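Local coordinates for protein acetylxylan esterase A (Aspergillus awamori, PDB 5X6S) that removes acetyl side groups from the xylan backbone as a secreted carbohydrate esterase of family CE1, taking part in the breakdown of plant hemicellulose, at residues 36-41 and 66-71; 74-79 and 118-123; 123-128 and 139-144. All coordinates share one frame; numbering follows the deposited sequence.

Contact 1 of 3, residues 36-41 and 66-71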
ATOM      1  N   ALA A  36     -13.113   8.049   9.005  1.00 13.91           N
ATOM      2  CA  ALA A  36     -13.412   8.703  10.264  1.00 15.40           C
ATOM      3  C   ALA A  36     -14.407   7.838  11.053  1.00 15.88           C
ATOM      4  O   ALA A  36     -15.576   7.643  10.630  1.00 16.04           O
ATOM      5  CB  ALA A  36     -13.970  10.120  10.023  1.00 15.00           C
ATOM      6  N   ILE A  37     -13.945   7.281  12.191  1.00 16.08           N
ATOM      7  CA  ILE A  37     -14.640   6.192  12.862  1.00 14.63           C
ATOM      8  C   ILE A  37     -15.247   6.625  14.201  1.00 15.81           C
ATOM      9  O   ILE A  37     -14.518   7.106  15.099  1.00 16.46           O
ATOM     10  CB  ILE A  37     -13.717   4.982  13.087  1.00 14.79           C
ATOM     11  CG1 ILE A  37     -12.969   4.608  11.786  1.00 13.66           C
ATOM     12  CG2 ILE A  37     -14.511   3.819  13.691  1.00 15.69           C
ATOM     13  CD1 ILE A  37     -11.950   3.454  11.924  1.00 15.32           C
ATOM     14  N   HIS A  38     -16.574   6.484  14.309  1.00 14.82           N
ATOM     15  CA  HIS A  38     -17.343   7.090  15.351  1.00 15.47           C
ATOM     16  C   HIS A  38     -17.195   6.362  16.722  1.00 17.26           C
ATOM     17  O   HIS A  38     -16.703   5.233  16.786  1.00 16.44           O
ATOM     18  CB  HIS A  38     -18.812   7.129  14.938  1.00 15.42           C
ATOM     19  CG  HIS A  38     -19.486   5.798  14.941  1.00 15.45           C
ATOM     20  ND1 HIS A  38     -19.903   5.164  16.100  1.00 16.28           N
ATOM     21  CD2 HIS A  38     -19.841   4.987  13.922  1.00 15.63           C
ATOM     22  CE1 HIS A  38     -20.483   4.021  15.800  1.00 16.71           C
ATOM     23  NE2 HIS A  38     -20.464   3.881  14.477  1.00 17.03           N
ATOM     24  N   TYR A  39     -17.633   7.050  17.781  1.00 19.50           N
ATOM     25  CA  TYR A  39     -17.616   6.588  19.202  1.00 19.85           C
ATOM     26  C   TYR A  39     -18.867   5.763  19.567  1.00 19.98           C
ATOM     27  O   TYR A  39     -19.840   5.713  18.820  1.00 19.07           O
ATOM     28  CB  TYR A  39     -17.469   7.829  20.115  1.00 22.19           C
ATOM     29  CG  TYR A  39     -18.309   8.998  19.644  1.00 21.95           C
ATOM     30  CD1 TYR A  39     -19.712   8.962  19.746  1.00 23.49           C
ATOM     31  CD2 TYR A  39     -17.728  10.073  18.991  1.00 22.20           C
ATOM     32  CE1 TYR A  39     -20.503  10.016  19.272  1.00 24.03           C
ATOM     33  CE2 TYR A  39     -18.488  11.130  18.506  1.00 25.62           C
ATOM     34  CZ  TYR A  39     -19.889  11.095  18.639  1.00 25.54           C
ATOM     35  OH  TYR A  39     -20.635  12.123  18.160  1.00 26.65           O
ATOM     36  N   CYS A  40     -18.872   5.087  20.720  1.00 21.11           N
ATOM     37  CA  CYS A  40     -20.098   4.377  21.175  1.00 20.46           C
ATOM     38  C   CYS A  40     -21.264   5.311  21.229  1.00 20.79           C
ATOM     39  O   CYS A  40     -21.073   6.500  21.455  1.00 20.56           O
ATOM     40  CB  CYS A  40     -19.937   3.776  22.575  1.00 21.50           C
ATOM     41  SG  CYS A  40     -18.681   2.482  22.765  1.00 21.95           S
ATOM     42  N   THR A  41     -22.455   4.754  21.019  1.00 20.50           N
ATOM     43  CA  THR A  41     -23.751   5.462  20.922  1.00 22.29           C
ATOM     44  C   THR A  41     -23.908   6.278  19.626  1.00 21.95           C
ATOM     45  O   THR A  41     -24.979   6.840  19.399  1.00 22.23           O
ATOM     46  CB  THR A  41     -24.095   6.361  22.144  1.00 21.59           C
ATOM     47  OG1 THR A  41     -23.293   7.559  22.122  1.00 22.58           O
ATOM     48  CG2 THR A  41     -23.865   5.607  23.472  1.00 21.93           C
ATOM     49  N   TYR A  66     -17.265   7.113   6.463  1.00 14.05           N
ATOM     50  CA  TYR A  66     -17.754   7.078   7.839  1.00 14.48           C
ATOM     51  C   TYR A  66     -18.381   5.719   8.052  1.00 15.60           C
ATOM     52  O   TYR A  66     -19.565   5.526   7.711  1.00 16.30           O
ATOM     53  CB  TYR A  66     -18.801   8.223   8.094  1.00 15.04           C
ATOM     54  CG  TYR A  66     -18.319   9.632   7.836  1.00 13.66           C
ATOM     55  CD1 TYR A  66     -17.648  10.379   8.831  1.00 13.11           C
ATOM     56  CD2 TYR A  66     -18.542  10.247   6.603  1.00 12.75           C
ATOM     57  CE1 TYR A  66     -17.238  11.687   8.615  1.00 12.94           C
ATOM     58  CE2 TYR A  66     -18.126  11.555   6.375  1.00 15.17           C
ATOM     59  CZ  TYR A  66     -17.455  12.265   7.339  1.00 14.26           C
ATOM     60  OH  TYR A  66     -17.046  13.541   7.048  1.00 14.31           O
ATOM     61  N   PRO A  67     -17.617   4.742   8.589  1.00 16.57           N
ATOM     62  CA  PRO A  67     -18.220   3.427   8.857  1.00 16.06           C
ATOM     63  C   PRO A  67     -19.228   3.573   9.991  1.00 17.33           C
ATOM     64  O   PRO A  67     -19.121   4.502  10.761  1.00 16.07           O
ATOM     65  CB  PRO A  67     -17.020   2.564   9.326  1.00 16.78           C
ATOM     66  CG  PRO A  67     -15.792   3.286   8.780  1.00 17.26           C
ATOM     67  CD  PRO A  67     -16.193   4.757   8.959  1.00 16.30           C
ATOM     68  N   SER A  68     -20.223   2.671  10.031  1.00 18.02           N
ATOM     69  CA  SER A  68     -21.316   2.785  11.003  1.00 18.14           C
ATOM     70  C   SER A  68     -21.551   1.449  11.693  1.00 17.30           C
ATOM     71  O   SER A  68     -21.891   0.463  11.061  1.00 18.20           O
ATOM     72  CB  SER A  68     -22.586   3.240  10.318  1.00 18.55           C
ATOM     73  OG  SER A  68     -23.341   3.968  11.214  1.00 18.45           O
ATOM     74  N   SER A  69     -21.375   1.426  12.996  1.00 18.34           N
ATOM     75  CA  SER A  69     -21.448   0.185  13.756  1.00 19.13           C
ATOM     76  C   SER A  69     -22.812  -0.477  13.600  1.00 19.61           C
ATOM     77  O   SER A  69     -23.845   0.214  13.624  1.00 18.56           O
ATOM     78  CB  SER A  69     -21.177   0.402  15.227  1.00 20.14           C
ATOM     79  OG  SER A  69     -21.337  -0.823  15.919  1.00 20.18           O
ATOM     80  N   PRO A  70     -22.809  -1.807  13.406  1.00 19.22           N
ATOM     81  CA  PRO A  70     -24.062  -2.527  13.302  1.00 21.46           C
ATOM     82  C   PRO A  70     -24.661  -2.878  14.664  1.00 23.43           C
ATOM     83  O   PRO A  70     -25.776  -3.448  14.695  1.00 24.26           O
ATOM     84  CB  PRO A  70     -23.660  -3.826  12.599  1.00 20.13           C
ATOM     85  CG  PRO A  70     -22.249  -4.069  13.104  1.00 19.60           C
ATOM     86  CD  PRO A  70     -21.633  -2.693  13.224  1.00 19.42           C
ATOM     87  N   TYR A  71     -23.948  -2.613  15.755  1.00 20.60           N
ATOM     88  CA  TYR A  71     -24.367  -3.167  17.049  1.00 21.99           C
ATOM     89  C   TYR A  71     -25.222  -2.251  17.908  1.00 24.09           C
ATOM     90  O   TYR A  71     -25.127  -1.010  17.913  1.00 22.04           O
ATOM     91  CB  TYR A  71     -23.183  -3.682  17.868  1.00 22.05           C
ATOM     92  CG  TYR A  71     -22.315  -4.654  17.095  1.00 23.13           C
ATOM     93  CD1 TYR A  71     -22.802  -5.905  16.724  1.00 23.13           C
ATOM     94  CD2 TYR A  71     -20.992  -4.309  16.705  1.00 23.33           C
ATOM     95  CE1 TYR A  71     -22.012  -6.792  15.987  1.00 22.26           C
ATOM     96  CE2 TYR A  71     -20.206  -5.185  15.965  1.00 22.65           C
ATOM     97  CZ  TYR A  71     -20.717  -6.423  15.602  1.00 22.23           C
ATOM     98  OH  TYR A  71     -19.977  -7.308  14.864  1.00 20.09           O
TER
HETATM   99  O   HOH W   1     -17.833   6.640  11.648  1.00 15.94           O

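Contact 2 of 3, residues 74-79 and 118-123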
ATOM      1  N   GLY A  74     -23.910   0.908  19.709  1.00 22.36           N
ATOM      2  CA  GLY A  74     -23.104   1.662  18.755  1.00 21.29           C
ATOM      3  C   GLY A  74     -21.588   1.592  18.919  1.00 20.87           C
ATOM      4  O   GLY A  74     -20.868   2.323  18.229  1.00 20.43           O
ATOM      5  N   CYS A  75     -21.085   0.724  19.791  1.00 18.81           N
ATOM      6  CA  CYS A  75     -19.638   0.573  19.912  1.00 19.74           C
ATOM      7  C   CYS A  75     -19.126  -0.306  18.763  1.00 18.16           C
ATOM      8  O   CYS A  75     -19.910  -1.043  18.140  1.00 18.89           O
ATOM      9  CB  CYS A  75     -19.224  -0.080  21.216  1.00 20.90           C
ATOM     10  SG  CYS A  75     -19.742   0.773  22.735  1.00 21.72           S
ATOM     11  N   TRP A  76     -17.812  -0.279  18.547  1.00 17.40           N
ATOM     12  CA  TRP A  76     -17.149  -1.169  17.589  1.00 16.89           C
ATOM     13  C   TRP A  76     -16.706  -2.510  18.151  1.00 17.18           C
ATOM     14  O   TRP A  76     -16.264  -2.591  19.269  1.00 18.98           O
ATOM     15  CB  TRP A  76     -15.957  -0.438  16.957  1.00 16.96           C
ATOM     16  CG  TRP A  76     -16.435   0.684  16.060  1.00 17.07           C
ATOM     17  CD1 TRP A  76     -16.540   2.022  16.370  1.00 15.71           C
ATOM     18  CD2 TRP A  76     -16.995   0.527  14.738  1.00 18.32           C
ATOM     19  NE1 TRP A  76     -17.111   2.705  15.288  1.00 18.19           N
ATOM     20  CE2 TRP A  76     -17.398   1.818  14.289  1.00 16.70           C
ATOM     21  CE3 TRP A  76     -17.201  -0.585  13.900  1.00 18.93           C
ATOM     22  CZ2 TRP A  76     -17.942   2.031  13.026  1.00 17.67           C
ATOM     23  CZ3 TRP A  76     -17.736  -0.379  12.631  1.00 18.55           C
ATOM     24  CH2 TRP A  76     -18.117   0.933  12.219  1.00 18.23           C
ATOM     25  N   ASP A  77     -16.817  -3.580  17.351  1.00 18.13           N
ATOM     26  CA  ASP A  77     -16.149  -4.845  17.682  1.00 18.44           C
ATOM     27  C   ASP A  77     -14.633  -4.683  17.530  1.00 18.81           C
ATOM     28  O   ASP A  77     -14.094  -4.615  16.404  1.00 18.51           O
ATOM     29  CB  ASP A  77     -16.661  -6.016  16.823  1.00 18.17           C
ATOM     30  CG  ASP A  77     -15.996  -7.334  17.175  1.00 20.29           C
ATOM     31  OD1 ASP A  77     -15.396  -7.429  18.293  1.00 19.59           O
ATOM     32  OD2 ASP A  77     -16.039  -8.262  16.311  1.00 20.20           O
ATOM     33  N   VAL A  78     -13.973  -4.565  18.670  1.00 18.35           N
ATOM     34  CA  VAL A  78     -12.503  -4.542  18.758  1.00 20.08           C
ATOM     35  C   VAL A  78     -11.991  -5.698  19.693  1.00 20.32           C
ATOM     36  O   VAL A  78     -10.860  -5.651  20.243  1.00 20.91           O
ATOM     37  CB  VAL A  78     -11.966  -3.152  19.152  1.00 18.79           C
ATOM     38  CG1 VAL A  78     -12.169  -2.163  17.993  1.00 19.67           C
ATOM     39  CG2 VAL A  78     -12.631  -2.648  20.452  1.00 20.25           C
ATOM     40  N   SER A  79     -12.828  -6.748  19.802  1.00 20.14           N
ATOM     41  CA  SER A  79     -12.604  -7.857  20.735  1.00 20.57           C
ATOM     42  C   SER A  79     -12.544  -9.263  20.145  1.00 20.40           C
ATOM     43  O   SER A  79     -11.847 -10.112  20.673  1.00 20.78           O
ATOM     44  CB  SER A  79     -13.659  -7.808  21.837  1.00 20.46           C
ATOM     45  OG  SER A  79     -14.976  -7.977  21.361  1.00 19.13           O
ATOM     46  N   SER A 118     -12.529   8.424  17.367  1.00 15.54           N
ATOM     47  CA  SER A 118     -12.590   8.827  18.749  1.00 16.69           C
ATOM     48  C   SER A 118     -13.195   7.688  19.600  1.00 15.93           C
ATOM     49  O   SER A 118     -14.107   7.027  19.185  1.00 15.97           O
ATOM     50  CB  SER A 118     -13.410  10.136  18.915  1.00 16.15           C
ATOM     51  OG  SER A 118     -12.749  11.182  18.235  1.00 17.72           O
ATOM     52  N   SER A 119     -12.670   7.511  20.809  1.00 17.31           N
ATOM     53  CA  SER A 119     -13.156   6.550  21.794  1.00 18.04           C
ATOM     54  C   SER A 119     -13.205   5.126  21.182  1.00 17.11           C
ATOM     55  O   SER A 119     -12.182   4.669  20.748  1.00 16.99           O
ATOM     56  CB  SER A 119     -14.479   7.056  22.385  1.00 18.75           C
ATOM     57  OG  SER A 119     -14.914   6.264  23.480  1.00 22.48           O
ATOM     58  N   SER A 120     -14.360   4.472  21.115  1.00 17.45           N
ATOM     59  CA  SER A 120     -14.502   3.188  20.418  1.00 18.00           C
ATOM     60  C   SER A 120     -13.896   3.237  19.013  1.00 16.08           C
ATOM     61  O   SER A 120     -13.206   2.309  18.577  1.00 16.54           O
ATOM     62  CB  SER A 120     -15.961   2.744  20.372  1.00 17.76           C
ATOM     63  OG  SER A 120     -16.083   1.354  19.960  1.00 20.08           O
ATOM     64  N   GLY A 121     -14.071   4.354  18.347  1.00 16.16           N
ATOM     65  CA  GLY A 121     -13.514   4.523  16.993  1.00 15.48           C
ATOM     66  C   GLY A 121     -12.025   4.683  17.003  1.00 16.40           C
ATOM     67  O   GLY A 121     -11.356   4.288  16.038  1.00 16.30           O
ATOM     68  N   ALA A 122     -11.482   5.241  18.098  1.00 16.26           N
ATOM     69  CA  ALA A 122     -10.015   5.278  18.241  1.00 15.88           C
ATOM     70  C   ALA A 122      -9.454   3.884  18.535  1.00 16.06           C
ATOM     71  O   ALA A 122      -8.348   3.553  18.057  1.00 16.28           O
ATOM     72  CB  ALA A 122      -9.592   6.265  19.292  1.00 15.24           C
ATOM     73  N   MET A 123     -10.177   3.100  19.324  1.00 16.22           N
ATOM     74  CA  MET A 123      -9.802   1.685  19.516  1.00 17.68           C
ATOM     75  C   MET A 123      -9.745   0.964  18.143  1.00 17.47           C
ATOM     76  O   MET A 123      -8.794   0.243  17.828  1.00 16.39           O
ATOM     77  CB  MET A 123     -10.778   0.972  20.386  1.00 17.61           C
ATOM     78  CG  MET A 123     -10.987   1.576  21.777  1.00 20.25           C
ATOM     79  SD  MET A 123     -12.067   0.498  22.688  1.00 20.74           S
ATOM     80  CE  MET A 123     -12.859   1.623  23.825  1.00 21.70           C
TER

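Contact 3 of 3, residues 123-128 and 139-144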
ATOM      1  N   MET A 123     -10.177   3.100  19.324  1.00 16.22           N
ATOM      2  CA  MET A 123      -9.802   1.685  19.516  1.00 17.68           C
ATOM      3  C   MET A 123      -9.745   0.964  18.143  1.00 17.47           C
ATOM      4  O   MET A 123      -8.794   0.243  17.828  1.00 16.39           O
ATOM      5  CB  MET A 123     -10.778   0.972  20.386  1.00 17.61           C
ATOM      6  CG  MET A 123     -10.987   1.576  21.777  1.00 20.25           C
ATOM      7  SD  MET A 123     -12.067   0.498  22.688  1.00 20.74           S
ATOM      8  CE  MET A 123     -12.859   1.623  23.825  1.00 21.70           C
ATOM      9  N   MET A 124     -10.778   1.181  17.345  1.00 16.17           N
ATOM     10  CA  MET A 124     -10.858   0.578  16.004  1.00 15.84           C
ATOM     11  C   MET A 124      -9.763   1.145  15.100  1.00 16.44           C
ATOM     12  O   MET A 124      -9.202   0.420  14.255  1.00 16.02           O
ATOM     13  CB  MET A 124     -12.257   0.771  15.420  1.00 16.08           C
ATOM     14  CG  MET A 124     -12.396   0.230  13.978  1.00 15.44           C
ATOM     15  SD  MET A 124     -11.937  -1.496  13.780  1.00 17.17           S
ATOM     16  CE  MET A 124     -13.477  -2.269  14.205  1.00 16.59           C
ATOM     17  N   THR A 125      -9.379   2.406  15.302  1.00 16.42           N
ATOM     18  CA  THR A 125      -8.284   2.939  14.517  1.00 15.19           C
ATOM     19  C   THR A 125      -7.000   2.127  14.722  1.00 16.41           C
ATOM     20  O   THR A 125      -6.300   1.796  13.754  1.00 15.98           O
ATOM     21  CB  THR A 125      -8.087   4.470  14.795  1.00 15.34           C
ATOM     22  OG1 THR A 125      -9.261   5.149  14.352  1.00 15.47           O
ATOM     23  CG2 THR A 125      -6.921   5.043  14.047  1.00 14.55           C
ATOM     24  N   ASN A 126      -6.682   1.808  15.971  1.00 17.60           N
ATOM     25  CA  ASN A 126      -5.516   1.005  16.272  1.00 16.41           C
ATOM     26  C   ASN A 126      -5.663  -0.357  15.668  1.00 16.81           C
ATOM     27  O   ASN A 126      -4.737  -0.866  15.132  1.00 18.20           O
ATOM     28  CB  ASN A 126      -5.233   0.885  17.747  1.00 17.44           C
ATOM     29  CG  ASN A 126      -4.578   2.130  18.312  1.00 16.00           C
ATOM     30  OD1 ASN A 126      -3.657   2.684  17.767  1.00 19.36           O
ATOM     31  ND2 ASN A 126      -5.123   2.579  19.371  1.00 14.28           N
ATOM     32  N   VAL A 127      -6.839  -0.918  15.749  1.00 18.15           N
ATOM     33  CA  VAL A 127      -7.116  -2.261  15.174  1.00 18.00           C
ATOM     34  C   VAL A 127      -6.904  -2.253  13.652  1.00 17.20           C
ATOM     35  O   VAL A 127      -6.261  -3.176  13.073  1.00 17.02           O
ATOM     36  CB  VAL A 127      -8.498  -2.796  15.578  1.00 17.82           C
ATOM     37  CG1 VAL A 127      -8.863  -4.071  14.793  1.00 19.35           C
ATOM     38  CG2 VAL A 127      -8.546  -3.121  17.074  1.00 17.21           C
ATOM     39  N   MET A 128      -7.405  -1.217  12.987  1.00 17.06           N
ATOM     40  CA  MET A 128      -7.249  -1.096  11.506  1.00 16.45           C
ATOM     41  C   MET A 128      -5.782  -0.995  11.119  1.00 16.19           C
ATOM     42  O   MET A 128      -5.353  -1.557  10.121  1.00 16.38           O
ATOM     43  CB  MET A 128      -7.975   0.133  10.963  1.00 16.79           C
ATOM     44  CG  MET A 128      -9.531   0.068  11.011  1.00 15.27           C
ATOM     45  SD  MET A 128     -10.225  -1.409  10.208  1.00 15.83           S
ATOM     46  CE  MET A 128      -9.478  -1.238   8.571  1.00 18.35           C
ATOM     47  N   ALA A 139      -2.373   7.371  10.629  1.00 16.64           N
ATOM     48  CA  ALA A 139      -3.553   7.243  11.463  1.00 16.43           C
ATOM     49  C   ALA A 139      -3.457   8.197  12.607  1.00 17.52           C
ATOM     50  O   ALA A 139      -2.326   8.411  13.126  1.00 16.34           O
ATOM     51  CB  ALA A 139      -3.673   5.859  12.035  1.00 17.27           C
ATOM     52  N   THR A 140      -4.609   8.721  13.053  1.00 16.28           N
ATOM     53  CA  THR A 140      -4.672   9.607  14.253  1.00 16.64           C
ATOM     54  C   THR A 140      -5.676   9.013  15.207  1.00 16.35           C
ATOM     55  O   THR A 140      -6.844   8.788  14.835  1.00 16.72           O
ATOM     56  CB  THR A 140      -4.990  11.105  13.873  1.00 16.19           C
ATOM     57  OG1 THR A 140      -3.930  11.648  13.064  1.00 17.89           O
ATOM     58  CG2 THR A 140      -5.145  12.002  15.128  1.00 16.00           C
ATOM     59  N   VAL A 141      -5.270   8.784  16.442  1.00 15.95           N
ATOM     60  CA  VAL A 141      -6.054   8.130  17.468  1.00 16.94           C
ATOM     61  C   VAL A 141      -6.435   9.157  18.537  1.00 18.19           C
ATOM     62  O   VAL A 141      -5.534   9.744  19.201  1.00 18.95           O
ATOM     63  CB  VAL A 141      -5.270   6.931  18.090  1.00 17.36           C
ATOM     64  CG1 VAL A 141      -6.007   6.234  19.186  1.00 16.25           C
ATOM     65  CG2 VAL A 141      -4.858   5.923  17.001  1.00 18.02           C
ATOM     66  N   TYR A 142      -7.733   9.422  18.654  1.00 17.38           N
ATOM     67  CA  TYR A 142      -8.291  10.308  19.709  1.00 18.39           C
ATOM     68  C   TYR A 142      -8.875   9.502  20.886  1.00 17.59           C
ATOM     69  O   TYR A 142     -10.053   9.102  20.885  1.00 17.45           O
ATOM     70  CB  TYR A 142      -9.329  11.314  19.153  1.00 16.76           C
ATOM     71  CG  TYR A 142      -8.723  12.379  18.314  1.00 17.01           C
ATOM     72  CD1 TYR A 142      -8.022  13.445  18.912  1.00 16.91           C
ATOM     73  CD2 TYR A 142      -8.801  12.349  16.920  1.00 16.21           C
ATOM     74  CE1 TYR A 142      -7.419  14.411  18.148  1.00 18.60           C
ATOM     75  CE2 TYR A 142      -8.184  13.367  16.133  1.00 16.06           C
ATOM     76  CZ  TYR A 142      -7.525  14.392  16.770  1.00 18.30           C
ATOM     77  OH  TYR A 142      -6.925  15.392  16.082  1.00 18.64           O
ATOM     78  N   SER A 143      -8.038   9.259  21.915  1.00 17.72           N
ATOM     79  CA  SER A 143      -8.531   8.598  23.157  1.00 17.49           C
ATOM     80  C   SER A 143      -9.067   7.195  22.923  1.00 18.26           C
ATOM     81  O   SER A 143     -10.281   6.944  22.999  1.00 19.00           O
ATOM     82  CB  SER A 143      -9.595   9.453  23.855  1.00 17.37           C
ATOM     83  OG  SER A 143      -9.165  10.810  23.995  1.00 19.06           O
ATOM     84  N   GLY A 144      -8.168   6.279  22.597  1.00 19.94           N
ATOM     85  CA  GLY A 144      -8.533   4.889  22.398  1.00 20.73           C
ATOM     86  C   GLY A 144      -7.771   3.966  23.365  1.00 21.24           C
ATOM     87  O   GLY A 144      -7.303   4.397  24.429  1.00 20.93           O
TER

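Contact 1 of 3, residues 36-41 and 66-71
The imidazole of His-38 meets the backbone of Pro-67, Ser-68 and Ser-69 with its edge, all three near the ring plane. Its CG occupies the crowded position between the backbone N and the carbonyl carbon (chi1 72°), which swings the ring across to the other segment. NE2 of His-38 accepts the N-H of Ser-69 at 3.0 Å; an N-H...NE2 angle of 169°, with the donor only 5° out of the ring plane, marks a nearly straight bond. On the same edge, CD2 of His-38 lies 3.3 Å from Pro-67 O. The second ring nitrogen, ND1 of His-38, donates to Tyr-39 O at 2.8 Å, meeting that carbonyl from above its plane. Both ring nitrogens are thus engaged, a pattern consistent with a neutral imidazole protonated at ND1, and the two bonds fix the ring's rotation.

The contact lies where strands 33-37 and 63-68, parallel neighbours in the central sheet of the alpha/beta-hydrolase fold, come to their C-terminal ends beside the active-site region. The chains diverge here: CA of Ala-36 is 5.2 Å from CA of Tyr-66, whereas CA of His-38 is 7.3 Å from CA of Ser-68. A water bridges the widening gap, donating to Ala-36 O at 2.7 Å and to Pro-67 O at 2.6 Å, and accepting weakly from His-38 N. Before the split, CB of Ala-36 packs obliquely on the Tyr-66 ring, 3.9 Å from CD1, while Tyr-53 of helix 53-60 touches both side chains. Beyond the His-38 bond, Ser-69 OG, anti to its backbone N, accepts from Tyr-71 N in an ST turn and also bonds Cys-75 O, so the hydroxyl ties this turn to the loop that follows.

Contact 2 of 3, residues 74-79 and 118-123
Ser-120 holds OG anti to its backbone N, a torsion that points the hydroxyl at Trp-76 N, while Trp-76 turns CG anti to its carbonyl carbon and beside its own N, setting the CD1 edge of the indole next to that oxygen. Trp-76 N donates to Ser-120 OG at 2.8 Å, and the N-H...OG angle of 172° makes the bond almost linear. Carbons of the loop also lie against this oxygen: CB of Trp-76 is 3.5 Å from Ser-120 OG, and CB of Cys-75 is 3.7 Å from it. Relative to the indole, Ser-120 OG lies at the edge, near the ring plane, 3.7 Å from CD1 of Trp-76. One residue further along the helix, Gly-121 N sits obliquely to the ring, 3.9 Å from Trp-76 CD1.

A second, apolar point of contact lies farther along both segments. Val-78 puts CG2 in the crowded position between its N and carbonyl carbon, where this methyl meets Met-123 SD at 3.9 Å and Met-123 CB at 4.1 Å. The two side chains cross at about a right angle, and the methionine, extended beyond CG, carries its tip away from the loop. Between the two points, Asp-77 turns from the helix, and its OD1 accepts from Ser-79 N in an Asx turn.

Ser-119 has a positive phi (54°) paired with psi -120°, a strained conformation, right before helix 120-131. By similarity it is the charge-relay serine; its OG makes no capping bond but bonds His-259 NE2, consistent with a catalytic triad. With the loop 74-79 bonded to the next residue, Ser-120, this tight turn between strand and helix fits the nucleophile elbow of alpha/beta-hydrolases.

Contact 3 of 3, residues 123-128 and 139-144
Met-123 opens the helical segment at the main chain: its CA is 4.5 Å from CA of Gly-144, and its N is 3.9 Å from that same Gly-144 CA. Gly-144 has no side chain, so the two backbones can come this close. At Thr-125 the contact becomes one of methyls. CG2 of Thr-125, anti to the backbone N, reaches Val-141 CG2 at 3.7 Å, Thr-140 O at 3.8 Å and Ala-139 CB at 3.9 Å, while the threonine and valine side chains slide past each other in opposite directions. The Thr-125 hydroxyl instead turns back along its own helix and bonds Gly-121 O. Next, Asn-126 crosses Val-141 at about a right angle and meets both of its branches, OD1 of Asn-126 lying 3.5 Å from Val-141 CG2 and ND2 lying 3.8 Å from Val-141 CG1. The buried amide is satisfied elsewhere: ND2 bonds Val-145 O, just beyond the strand segment, and OD1 bonds Trp-217 NE1. No hydrogen bond runs between the two segments; their contact is van der Waals packing. The axes of helix segment 123-128 and strand segment 139-142 approach to 7.9 Å and run nearly antiparallel, at 151°, as expected for the returning helix of a beta-alpha-beta crossover, in which helix 120-131 connects strand 113-118 to its parallel neighbour 138-142 in the alpha/beta-hydrolase sheet.

How the contacts relate
The three contacts follow one another along the chain, each closing before the next opens, and form a short path into the core. Centres of contacts 1 and 2 lie about 7 Å apart, those of 2 and 3 about 8 Å, and those of 1 and 3 about 12 Å. The Cys-40 to Cys-75 disulfide joins contact 1 to contact 2. Contacts 2 and 3 share Met-123 and helix 120-131, while contacts 1 and 3 reach the same sheet, and Ile-37 of strand 33-37 packs on Met-124 of that helix. All lie near the turn carrying Ser-119, whose side chain is about 9 Å from that of His-38 and whose N probably bonds Tyr-142 O.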